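Local atomic coordinates of putative citrate lyase, alfa subunit (PDB entry 2HJ0), a protein that belongs to the citrate lyase alpha-subunit (CitF) family and is built around two large, mostly parallel beta sheets flanked by helices. Residues Thr59-Gly64 and Lys93-Ala98; His161-Phe166 and Tyr199-Val204; Leu254-Tyr259 and Gly281-Ala286; Leu367-Leu372 and Met409-Ser414. All coordinates share one frame; numbering follows the deposited sequence.

Interaction 1. Residues Thr59-Gly64 and Lys93-Ala98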
loop_
_atom_site.group_PDB
_atom_site.type_symbol
_atom_site.label_atom_id
_atom_site.label_comp_id
_atom_site.label_asym_id
_atom_site.label_seq_id
_atom_site.Cartn_x
_atom_site.Cartn_y
_atom_site.Cartn_z
ATOM N N THR A 59 7.926 -20.670 10.577
ATOM C CA THR A 59 8.436 -19.727 9.605
ATOM C C THR A 59 9.618 -20.343 8.861
ATOM O O THR A 59 10.065 -19.826 7.836
ATOM C CB THR A 59 8.810 -18.433 10.313
ATOM O OG1 THR A 59 8.690 -17.349 9.398
ATOM C CG2 THR A 59 10.206 -18.494 10.847
ATOM N N ARG A 60 10.102 -21.470 9.377
ATOM C CA ARG A 60 11.208 -22.188 8.760
ATOM C C ARG A 60 12.564 -21.483 8.796
ATOM O O ARG A 60 13.450 -21.764 7.982
ATOM C CB ARG A 60 10.854 -22.524 7.311
ATOM C CG ARG A 60 10.622 -23.998 7.076
ATOM C CD ARG A 60 9.246 -24.453 7.509
ATOM N NE ARG A 60 8.273 -24.377 6.418
ATOM C CZ ARG A 60 8.381 -25.024 5.254
ATOM N NH1 ARG A 60 7.437 -24.885 4.321
ATOM N NH2 ARG A 60 9.433 -25.804 5.016
ATOM N N LEU A 61 12.726 -20.580 9.753
ATOM C CA LEU A 61 13.960 -19.826 9.902
ATOM C C LEU A 61 15.148 -20.756 10.061
ATOM O O LEU A 61 15.118 -21.664 10.888
ATOM C CB LEU A 61 13.869 -18.925 11.130
ATOM C CG LEU A 61 15.027 -17.948 11.262
ATOM C CD1 LEU A 61 15.014 -17.022 10.046
ATOM C CD2 LEU A 61 14.905 -17.161 12.554
ATOM N N LYS A 62 16.193 -20.541 9.270
ATOM C CA LYS A 62 17.382 -21.374 9.371
ATOM C C LYS A 62 18.607 -20.493 9.538
ATOM O O LYS A 62 18.503 -19.269 9.555
ATOM C CB LYS A 62 17.520 -22.263 8.131
ATOM C CG LYS A 62 16.309 -23.177 7.924
ATOM C CD LYS A 62 16.486 -24.243 6.823
ATOM C CE LYS A 62 16.536 -23.648 5.413
ATOM N NZ LYS A 62 17.728 -22.787 5.201
ATOM N N ASP A 63 19.765 -21.121 9.686
ATOM C CA ASP A 63 21.002 -20.376 9.847
ATOM C C ASP A 63 21.331 -19.609 8.576
ATOM O O ASP A 63 21.044 -20.064 7.465
ATOM C CB ASP A 63 22.155 -21.322 10.177
ATOM C CG ASP A 63 22.062 -21.908 11.583
ATOM O OD1 ASP A 63 22.997 -22.656 11.955
ATOM O OD2 ASP A 63 21.076 -21.632 12.314
ATOM N N GLY A 64 21.933 -18.436 8.752
ATOM C CA GLY A 64 22.323 -17.619 7.621
ATOM C C GLY A 64 21.247 -16.725 7.038
ATOM O O GLY A 64 21.536 -15.879 6.193
ATOM N N LYS A 93 21.871 -19.944 14.670
ATOM C CA LYS A 93 22.982 -18.998 14.622
ATOM C C LYS A 93 23.281 -18.474 13.225
ATOM O O LYS A 93 22.639 -18.863 12.250
ATOM C CB LYS A 93 24.255 -19.627 15.204
ATOM C CG LYS A 93 24.228 -19.848 16.718
ATOM C CD LYS A 93 25.630 -20.125 17.276
ATOM C CE LYS A 93 25.616 -20.246 18.795
ATOM N NZ LYS A 93 26.989 -20.423 19.366
ATOM N N ASP A 94 24.262 -17.574 13.154
ATOM C CA ASP A 94 24.685 -16.961 11.900
ATOM C C ASP A 94 23.513 -16.221 11.258
ATOM O O ASP A 94 23.323 -16.266 10.037
ATOM C CB ASP A 94 25.225 -18.042 10.957
ATOM C CG ASP A 94 25.923 -17.468 9.730
ATOM O OD1 ASP A 94 26.747 -16.530 9.883
ATOM O OD2 ASP A 94 25.657 -17.975 8.610
ATOM N N ILE A 95 22.728 -15.547 12.097
ATOM C CA ILE A 95 21.573 -14.795 11.626
ATOM C C ILE A 95 21.972 -13.386 11.263
ATOM O O ILE A 95 22.791 -12.766 11.939
ATOM C CB ILE A 95 20.449 -14.732 12.692
ATOM C CG1 ILE A 95 19.822 -16.118 12.848
ATOM C CG2 ILE A 95 19.378 -13.718 12.285
ATOM C CD1 ILE A 95 19.307 -16.683 11.549
ATOM N N SER A 96 21.399 -12.890 10.173
ATOM C CA SER A 96 21.689 -11.541 9.707
ATOM C C SER A 96 20.564 -10.618 10.180
ATOM O O SER A 96 19.406 -10.797 9.821
ATOM C CB SER A 96 21.787 -11.544 8.186
ATOM O OG SER A 96 22.493 -10.409 7.759
ATOM N N ILE A 97 20.919 -9.629 10.981
ATOM C CA ILE A 97 19.940 -8.716 11.544
ATOM C C ILE A 97 19.775 -7.426 10.702
ATOM O O ILE A 97 20.757 -6.804 10.274
ATOM C CB ILE A 97 20.369 -8.402 13.015
ATOM C CG1 ILE A 97 19.182 -8.073 13.899
ATOM C CG2 ILE A 97 21.310 -7.195 13.052
ATOM C CD1 ILE A 97 19.630 -7.675 15.291
ATOM N N ALA A 98 18.530 -7.043 10.438
ATOM C CA ALA A 98 18.273 -5.840 9.654
ATOM C C ALA A 98 17.206 -4.937 10.284
ATOM O O ALA A 98 16.170 -4.655 9.677
ATOM C CB ALA A 98 17.876 -6.216 8.226
#

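Interaction 2. Residues His161-Phe166 and Tyr199-Val204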
loop_
_atom_site.group_PDB
_atom_site.type_symbol
_atom_site.label_atom_id
_atom_site.label_comp_id
_atom_site.label_asym_id
_atom_site.label_seq_id
_atom_site.Cartn_x
_atom_site.Cartn_y
_atom_site.Cartn_z
ATOM N N HIS A 161 17.774 -8.785 1.172
ATOM C CA HIS A 161 16.465 -9.440 1.145
ATOM C C HIS A 161 16.074 -10.038 2.493
ATOM O O HIS A 161 16.782 -10.889 3.041
ATOM C CB HIS A 161 16.480 -10.520 0.065
ATOM C CG HIS A 161 15.133 -10.845 -0.492
ATOM N ND1 HIS A 161 14.293 -11.772 0.081
ATOM C CD2 HIS A 161 14.476 -10.357 -1.573
ATOM C CE1 HIS A 161 13.175 -11.843 -0.622
ATOM N NE2 HIS A 161 13.261 -10.994 -1.631
ATOM N N ILE A 162 14.930 -9.612 3.013
ATOM C CA ILE A 162 14.480 -10.088 4.307
ATOM C C ILE A 162 13.756 -11.417 4.245
ATOM O O ILE A 162 12.768 -11.564 3.532
ATOM C CB ILE A 162 13.562 -9.054 4.974
ATOM C CG1 ILE A 162 14.256 -7.692 4.997
ATOM C CG2 ILE A 162 13.236 -9.481 6.400
ATOM C CD1 ILE A 162 13.354 -6.555 5.470
ATOM N N ASP A 163 14.252 -12.393 4.996
ATOM C CA ASP A 163 13.619 -13.707 5.016
ATOM C C ASP A 163 12.384 -13.666 5.895
ATOM O O ASP A 163 11.301 -14.088 5.494
ATOM C CB ASP A 163 14.580 -14.766 5.549
ATOM C CG ASP A 163 15.654 -15.119 4.556
ATOM O OD1 ASP A 163 15.303 -15.644 3.469
ATOM O OD2 ASP A 163 16.847 -14.868 4.855
ATOM N N VAL A 164 12.551 -13.159 7.106
ATOM C CA VAL A 164 11.436 -13.077 8.023
ATOM C C VAL A 164 11.472 -11.751 8.743
ATOM O O VAL A 164 12.499 -11.355 9.297
ATOM C CB VAL A 164 11.486 -14.186 9.084
ATOM C CG1 VAL A 164 10.272 -14.088 9.997
ATOM C CG2 VAL A 164 11.538 -15.533 8.418
ATOM N N ALA A 165 10.342 -11.060 8.737
ATOM C CA ALA A 165 10.256 -9.786 9.425
ATOM C C ALA A 165 9.373 -9.945 10.647
ATOM O O ALA A 165 8.204 -10.320 10.536
ATOM C CB ALA A 165 9.693 -8.730 8.510
ATOM N N PHE A 166 9.942 -9.679 11.817
ATOM C CA PHE A 166 9.189 -9.751 13.055
ATOM C C PHE A 166 8.813 -8.325 13.399
ATOM O O PHE A 166 9.654 -7.577 13.882
ATOM C CB PHE A 166 10.058 -10.350 14.138
ATOM C CG PHE A 166 10.457 -11.760 13.858
ATOM C CD1 PHE A 166 9.592 -12.805 14.136
ATOM C CD2 PHE A 166 11.699 -12.043 13.304
ATOM C CE1 PHE A 166 9.968 -14.114 13.867
ATOM C CE2 PHE A 166 12.079 -13.350 13.031
ATOM C CZ PHE A 166 11.220 -14.384 13.311
ATOM N N TYR A 199 8.190 -5.934 1.460
ATOM C CA TYR A 199 9.210 -6.632 0.700
ATOM C C TYR A 199 9.732 -7.940 1.290
ATOM O O TYR A 199 10.380 -8.716 0.598
ATOM C CB TYR A 199 10.376 -5.689 0.460
ATOM C CG TYR A 199 10.025 -4.564 -0.455
ATOM C CD1 TYR A 199 9.940 -4.762 -1.839
ATOM C CD2 TYR A 199 9.758 -3.298 0.053
ATOM C CE1 TYR A 199 9.592 -3.708 -2.697
ATOM C CE2 TYR A 199 9.410 -2.242 -0.781
ATOM C CZ TYR A 199 9.328 -2.447 -2.154
ATOM O OH TYR A 199 8.983 -1.402 -2.979
ATOM N N ALA A 200 9.464 -8.177 2.566
ATOM C CA ALA A 200 9.931 -9.388 3.226
ATOM C C ALA A 200 9.195 -10.616 2.696
ATOM O O ALA A 200 8.041 -10.524 2.259
ATOM C CB ALA A 200 9.731 -9.269 4.744
ATOM N N ASP A 201 9.867 -11.765 2.725
ATOM C CA ASP A 201 9.242 -12.994 2.259
ATOM C C ASP A 201 8.149 -13.438 3.222
ATOM O O ASP A 201 7.015 -13.689 2.822
ATOM C CB ASP A 201 10.281 -14.100 2.099
ATOM C CG ASP A 201 11.034 -13.989 0.798
ATOM O OD1 ASP A 201 10.566 -13.257 -0.105
ATOM O OD2 ASP A 201 12.094 -14.643 0.664
ATOM N N GLN A 202 8.510 -13.537 4.491
ATOM C CA GLN A 202 7.564 -13.909 5.511
ATOM C C GLN A 202 7.512 -12.813 6.574
ATOM O O GLN A 202 8.548 -12.291 7.012
ATOM C CB GLN A 202 7.948 -15.249 6.127
ATOM C CG GLN A 202 7.342 -16.401 5.390
ATOM C CD GLN A 202 7.451 -17.669 6.153
ATOM O OE1 GLN A 202 8.544 -18.168 6.389
ATOM N NE2 GLN A 202 6.314 -18.213 6.556
ATOM N N VAL A 203 6.289 -12.462 6.964
ATOM C CA VAL A 203 6.053 -11.428 7.961
ATOM C C VAL A 203 5.309 -11.986 9.166
ATOM O O VAL A 203 4.264 -12.622 9.028
ATOM C CB VAL A 203 5.230 -10.247 7.346
ATOM C CG1 VAL A 203 4.735 -9.301 8.437
ATOM C CG2 VAL A 203 6.091 -9.485 6.337
ATOM N N VAL A 204 5.866 -11.750 10.348
ATOM C CA VAL A 204 5.267 -12.191 11.603
ATOM C C VAL A 204 4.987 -10.942 12.432
ATOM O O VAL A 204 5.930 -10.299 12.886
ATOM C CB VAL A 204 6.242 -13.078 12.409
ATOM C CG1 VAL A 204 5.698 -13.313 13.810
ATOM C CG2 VAL A 204 6.440 -14.390 11.718
HETATM O O HOH W 1 12.883 -8.381 1.714
#

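Interaction 3. Residues Leu254-Tyr259 and Gly281-Ala286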
loop_
_atom_site.group_PDB
_atom_site.type_symbol
_atom_site.label_atom_id
_atom_site.label_comp_id
_atom_site.label_asym_id
_atom_site.label_seq_id
_atom_site.Cartn_x
_atom_site.Cartn_y
_atom_site.Cartn_z
ATOM N N LEU A 254 18.240 28.528 22.642
ATOM C CA LEU A 254 17.168 29.404 22.159
ATOM C C LEU A 254 17.674 30.468 21.180
ATOM O O LEU A 254 16.961 30.874 20.257
ATOM C CB LEU A 254 16.452 30.090 23.329
ATOM C CG LEU A 254 15.418 29.264 24.076
ATOM C CD1 LEU A 254 14.888 30.046 25.247
ATOM C CD2 LEU A 254 14.306 28.892 23.120
ATOM N N LEU A 255 18.902 30.925 21.384
ATOM C CA LEU A 255 19.479 31.918 20.500
ATOM C C LEU A 255 19.751 31.244 19.165
ATOM O O LEU A 255 19.473 31.800 18.104
ATOM C CB LEU A 255 20.790 32.440 21.075
ATOM C CG LEU A 255 21.465 33.603 20.346
ATOM C CD1 LEU A 255 20.791 34.888 20.748
ATOM C CD2 LEU A 255 22.933 33.657 20.718
ATOM N N ILE A 256 20.297 30.036 19.230
ATOM C CA ILE A 256 20.604 29.291 18.022
ATOM C C ILE A 256 19.303 29.043 17.275
ATOM O O ILE A 256 19.230 29.244 16.061
ATOM C CB ILE A 256 21.319 27.944 18.347
ATOM C CG1 ILE A 256 22.676 28.232 19.001
ATOM C CG2 ILE A 256 21.536 27.137 17.073
ATOM C CD1 ILE A 256 23.431 27.022 19.445
ATOM N N ALA A 257 18.271 28.628 17.997
ATOM C CA ALA A 257 16.976 28.384 17.379
ATOM C C ALA A 257 16.489 29.645 16.693
ATOM O O ALA A 257 16.086 29.602 15.534
ATOM C CB ALA A 257 15.965 27.953 18.429
ATOM N N GLU A 258 16.536 30.766 17.410
ATOM C CA GLU A 258 16.070 32.029 16.849
ATOM C C GLU A 258 16.830 32.437 15.597
ATOM O O GLU A 258 16.219 32.883 14.626
ATOM C CB GLU A 258 16.123 33.151 17.890
ATOM C CG GLU A 258 15.698 34.494 17.317
ATOM C CD GLU A 258 15.120 35.459 18.348
ATOM O OE1 GLU A 258 15.759 35.653 19.418
ATOM O OE2 GLU A 258 14.030 36.038 18.072
ATOM N N TYR A 259 18.153 32.292 15.616
ATOM C CA TYR A 259 18.945 32.635 14.442
ATOM C C TYR A 259 18.505 31.723 13.292
ATOM O O TYR A 259 18.364 32.170 12.151
ATOM C CB TYR A 259 20.449 32.453 14.706
ATOM C CG TYR A 259 21.148 33.610 15.414
ATOM C CD1 TYR A 259 20.705 34.929 15.269
ATOM C CD2 TYR A 259 22.297 33.390 16.183
ATOM C CE1 TYR A 259 21.389 35.992 15.871
ATOM C CE2 TYR A 259 22.985 34.442 16.785
ATOM C CZ TYR A 259 22.531 35.734 16.629
ATOM O OH TYR A 259 23.215 36.763 17.250
ATOM N N GLY A 281 13.999 17.842 19.187
ATOM C CA GLY A 281 14.480 18.250 20.495
ATOM C C GLY A 281 15.575 19.291 20.363
ATOM O O GLY A 281 16.016 19.593 19.254
ATOM N N GLY A 282 16.020 19.852 21.482
ATOM C CA GLY A 282 17.068 20.852 21.414
ATOM C C GLY A 282 16.685 22.095 20.636
ATOM O O GLY A 282 15.507 22.435 20.520
ATOM N N ALA A 283 17.686 22.779 20.098
ATOM C CA ALA A 283 17.455 23.999 19.336
ATOM C C ALA A 283 16.743 23.703 18.023
ATOM O O ALA A 283 15.906 24.485 17.576
ATOM C CB ALA A 283 18.785 24.702 19.064
ATOM N N SER A 284 17.087 22.581 17.400
ATOM C CA SER A 284 16.468 22.194 16.137
ATOM C C SER A 284 14.947 22.118 16.272
ATOM O O SER A 284 14.219 22.340 15.300
ATOM C CB SER A 284 16.995 20.839 15.671
ATOM O OG SER A 284 16.546 19.822 16.543
ATOM N N LEU A 285 14.462 21.796 17.465
ATOM C CA LEU A 285 13.025 21.724 17.684
ATOM C C LEU A 285 12.468 23.098 18.012
ATOM O O LEU A 285 11.479 23.517 17.439
ATOM C CB LEU A 285 12.705 20.759 18.829
ATOM C CG LEU A 285 11.301 20.775 19.451
ATOM C CD1 LEU A 285 10.212 20.533 18.425
ATOM C CD2 LEU A 285 11.266 19.708 20.511
ATOM N N ALA A 286 13.128 23.792 18.931
ATOM C CA ALA A 286 12.695 25.110 19.363
ATOM C C ALA A 286 12.507 26.091 18.218
ATOM O O ALA A 286 11.685 27.001 18.298
ATOM C CB ALA A 286 13.686 25.673 20.361
#

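Interaction 4. Residues Leu367-Leu372 and Met409-Ser414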
loop_
_atom_site.group_PDB
_atom_site.type_symbol
_atom_site.label_atom_id
_atom_site.label_comp_id
_atom_site.label_asym_id
_atom_site.label_seq_id
_atom_site.Cartn_x
_atom_site.Cartn_y
_atom_site.Cartn_z
ATOM N N LEU A 367 10.372 19.019 0.019
ATOM C CA LEU A 367 10.697 19.770 1.208
ATOM C C LEU A 367 11.490 21.048 0.880
ATOM O O LEU A 367 12.508 20.986 0.194
ATOM C CB LEU A 367 11.491 18.853 2.129
ATOM C CG LEU A 367 11.750 19.283 3.563
ATOM C CD1 LEU A 367 10.439 19.565 4.294
ATOM C CD2 LEU A 367 12.530 18.173 4.253
ATOM N N ASP A 368 11.030 22.205 1.356
ATOM C CA ASP A 368 11.747 23.455 1.091
ATOM C C ASP A 368 12.895 23.691 2.065
ATOM O O ASP A 368 13.933 24.235 1.688
ATOM C CB ASP A 368 10.818 24.682 1.145
ATOM C CG ASP A 368 9.762 24.675 0.060
ATOM O OD1 ASP A 368 10.090 24.323 -1.104
ATOM O OD2 ASP A 368 8.604 25.042 0.373
ATOM N N ILE A 369 12.720 23.303 3.321
ATOM C CA ILE A 369 13.795 23.519 4.275
ATOM C C ILE A 369 13.772 22.507 5.422
ATOM O O ILE A 369 12.718 22.029 5.827
ATOM C CB ILE A 369 13.746 24.985 4.813
ATOM C CG1 ILE A 369 15.057 25.334 5.488
ATOM C CG2 ILE A 369 12.593 25.162 5.804
ATOM C CD1 ILE A 369 15.144 24.846 6.926
ATOM N N CYS A 370 14.952 22.155 5.910
ATOM C CA CYS A 370 15.062 21.233 7.016
ATOM C C CYS A 370 16.079 21.787 8.019
ATOM O O CYS A 370 17.055 22.449 7.643
ATOM C CB CYS A 370 15.482 19.835 6.532
ATOM S SG CYS A 370 17.187 19.720 5.842
ATOM N N VAL A 371 15.827 21.517 9.299
ATOM C CA VAL A 371 16.682 21.961 10.388
ATOM C C VAL A 371 17.269 20.711 11.039
ATOM O O VAL A 371 16.555 19.936 11.661
ATOM C CB VAL A 371 15.854 22.767 11.413
ATOM C CG1 VAL A 371 16.765 23.341 12.492
ATOM C CG2 VAL A 371 15.094 23.892 10.702
ATOM N N LEU A 372 18.576 20.523 10.889
ATOM C CA LEU A 372 19.264 19.357 11.431
ATOM C C LEU A 372 20.290 19.709 12.502
ATOM O O LEU A 372 20.728 20.857 12.596
ATOM C CB LEU A 372 19.981 18.636 10.299
ATOM C CG LEU A 372 19.057 18.309 9.136
ATOM C CD1 LEU A 372 19.855 17.862 7.928
ATOM C CD2 LEU A 372 18.083 17.245 9.587
HETATM N N MSE A 409 16.904 23.960 0.995
HETATM C CA MSE A 409 17.888 24.612 1.847
HETATM C C MSE A 409 18.058 23.872 3.163
HETATM O O MSE A 409 17.142 23.812 3.988
HETATM C CB MSE A 409 17.485 26.058 2.105
HETATM C CG MSE A 409 18.430 26.798 3.024
HETATM SE SE MSE A 409 17.842 28.630 3.241
HETATM C CE MSE A 409 16.403 28.344 4.475
ATOM N N SER A 410 19.250 23.316 3.344
ATOM C CA SER A 410 19.584 22.561 4.539
ATOM C C SER A 410 20.257 23.392 5.616
ATOM O O SER A 410 21.276 24.037 5.371
ATOM C CB SER A 410 20.494 21.390 4.175
ATOM O OG SER A 410 19.749 20.346 3.586
ATOM N N LEU A 411 19.683 23.369 6.816
ATOM C CA LEU A 411 20.260 24.095 7.939
ATOM C C LEU A 411 20.803 23.110 8.949
ATOM O O LEU A 411 20.120 22.166 9.336
ATOM C CB LEU A 411 19.220 24.971 8.629
ATOM C CG LEU A 411 19.270 26.451 8.282
ATOM C CD1 LEU A 411 18.937 26.611 6.802
ATOM C CD2 LEU A 411 18.284 27.222 9.147
ATOM N N VAL A 412 22.046 23.314 9.360
ATOM C CA VAL A 412 22.651 22.460 10.370
ATOM C C VAL A 412 22.990 23.387 11.540
ATOM O O VAL A 412 23.962 24.153 11.496
ATOM C CB VAL A 412 23.944 21.752 9.848
ATOM C CG1 VAL A 412 24.643 21.028 10.983
ATOM C CG2 VAL A 412 23.587 20.758 8.749
ATOM N N ILE A 413 22.161 23.344 12.574
ATOM C CA ILE A 413 22.395 24.187 13.732
ATOM C C ILE A 413 22.959 23.379 14.882
ATOM O O ILE A 413 22.601 22.221 15.073
ATOM C CB ILE A 413 21.096 24.893 14.191
ATOM C CG1 ILE A 413 20.138 23.891 14.833
ATOM C CG2 ILE A 413 20.415 25.551 13.004
ATOM C CD1 ILE A 413 18.916 24.543 15.418
ATOM N N SER A 414 23.857 24.001 15.637
ATOM C CA SER A 414 24.495 23.355 16.783
ATOM C C SER A 414 25.453 24.277 17.546
ATOM O O SER A 414 26.224 25.031 16.943
ATOM C CB SER A 414 25.269 22.117 16.351
ATOM O OG SER A 414 26.053 21.673 17.440
#

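Interaction 1. Residues Thr59-Gly64 and Lys93-Ala98
D63 and K93 meet through an aspartate side chain and a backbone amide. The first torsion of D63 sets CG beside its own backbone N and anti to the carbonyl carbon (chi1 -71°). D63 OD2 accepts from K93 N at 3.0 Å, and the amide comes from above the carboxylate plane, 59° out of it, on a fairly straight N-H line. The lysine side chain plays little part here: K93 CB points away and its NZ is bonded to the carbonyl of N115. D94, by contrast, directs its CB toward 59-64. Its OD2 lies 3.5 Å from G64 CA, while its OD1 is held by T119. Glycine suits position 64 because at a phi of 84° a CB would press on the carbonyl O of D63. G64 N makes a weak, strongly bent bond of 2.9 Å to D94 O. Next to these polar contacts, I95 reaches across with CD1, which lies 3.4 Å from K62 O and 4.5 Å from L61 CG; I95 and L61 also share I67 of strand 66-69, and both are buried, as suits apolar side chains. The loop is thus joined to the residues leading into strand 95-99 by one good hydrogen bond and a small apolar contact, and the aspartate anchors a main-chain amide with no need of an opposite charge.

Interaction 2. Residues His161-Phe166 and Tyr199-Val204
A200 CB fits between I162 and A165, 3.8 Å from the CB of each; a small methyl suits this close approach of the two segments. On the sheet face that bears V164, F166, Q202 and V204, the bumps are larger. F166 and V204 lie side by side pointing the same way, with F166 CD1 3.8 Å from V204 CB. V164 CG1 sits 3.4 Å above the F166 ring plane, offset toward its rim, and the same methyl reaches V204 CG2 at 4.2 Å, so V164 fills one face of the phenyl ring while V204 lies alongside. At the strand entrances H161 is swung out with CG anti to its backbone N (chi1 -154°). Its CE1 edge is directed at the D201 carboxylate, with the two planes 56° apart; H161 NE2 is bonded to S35 O and D201 OD1 to Q37 N, which fixes the pair from outside. A water lies 3.9 Å above the plane of the H161 ring, over its centre. This water accepts from I162 N and donates weakly to Y199 O. Main-chain bonds close the seam, among them D201 N to I162 O and V204 N to A165 O, the latter 2.7 Å and almost straight. Two adjacent parallel strands, joined through helix 191-199, form the beta-alpha-beta crossover typical of open alpha/beta sheets such as those of Rossmann-like proteins.

Interaction 3. Residues Leu254-Tyr259 and Gly281-Ala286
A257 and A286 touch methyl to methyl, their CB atoms 3.8 Å apart, and both CB atoms point toward the partner helix. The A257 methyl also lies 3.6 Å from A283 O, while A283 CB returns the contact, resting 4.1 Å from A257 N. Side chains this small let the backbones come close: the axes of the short segments approach to 7.9 Å and cross at -48°. Two larger residues flank the alanines. I256 presents its branch point, with CB 4.2 Å from A283 CB, and L254, whose CB points away, still brings CD2 to 4.3 Å from A286 CB. The two helices, 251-265 and 282-297, are consecutive long helices separated by strand 275-277, and they lie together against one face of the second large sheet of this alpha/beta fold. I413 of strand 409-413 touches both I256 and A283, which places a bulky apolar residue beneath the junction, and V442 of the next strand supports I256 further. One turn onward, F290 packs on L254 and A257. Beyond this shell the beginning of the second segment is shaped by its glycines: G282 adopts a positive phi of 62°, easily taken up by a residue with no CB. The hydroxyl of S284 donates to G281 O at 2.8 Å, nearly along the C=O axis, and L285 N binds the same oxygen, so two donors hold the carbonyl of G281.

Interaction 4. Residues Leu367-Leu372 and Met409-Ser414
Peptide units are the flat groups that join C370 and L372 to L411 and I413. Between them L411 N donates to C370 O at 2.9 Å, L372 N to L411 O at 2.7 Å and I413 N to L372 O at 2.9 Å; the bonds at the start of the pair, M409 N to D368 O and C370 N to M409 O, are weak. One face of this parallel sheet carries I369, V371, M409 and L411. Selenomethionine M409 runs alongside I369, and its bend at chi3 (77°) sets CE against I369 CG1. V371 CG1 packs on I413 CD1 at 3.8 Å, the two side chains crossing obliquely, and I264 of helix 251-265 covers I369 and V371. The beta-branched I369 and V371 suit an extended strand. The other face bears C370, L372, S410 and V412, against helix 400-406. C370 SG lies 3.5 Å from S410 OG; both residues are small, and C370 touches T403 of that helix. Chemically, three good main-chain bonds join the strands, the buried S410 hydroxyl is satisfied by A404 O, and apolar side chains pack together on the I369 face.

The four contacts follow one another along the chain and fall into two groups on opposite sides of its centre. Interactions 1 and 2 belong to the first large sheet, where strands 202-207, 164-169, 66-69 and 95-99 are successive neighbours; their centres are 11 Å apart, and L61 and T59 pack on V164. Interaction 4 lies within the second sheet and interaction 3 packs on it, with centres 12 Å apart: I413 and V371 of the strands press on the helix pair at I256, A283 and S284. Between the groups, nearest atoms stay about 21 Å or more apart. The chain therefore forms two alpha/beta cores, the first sheet being extended by strands 493-498 and 504-511 from the C-terminal end.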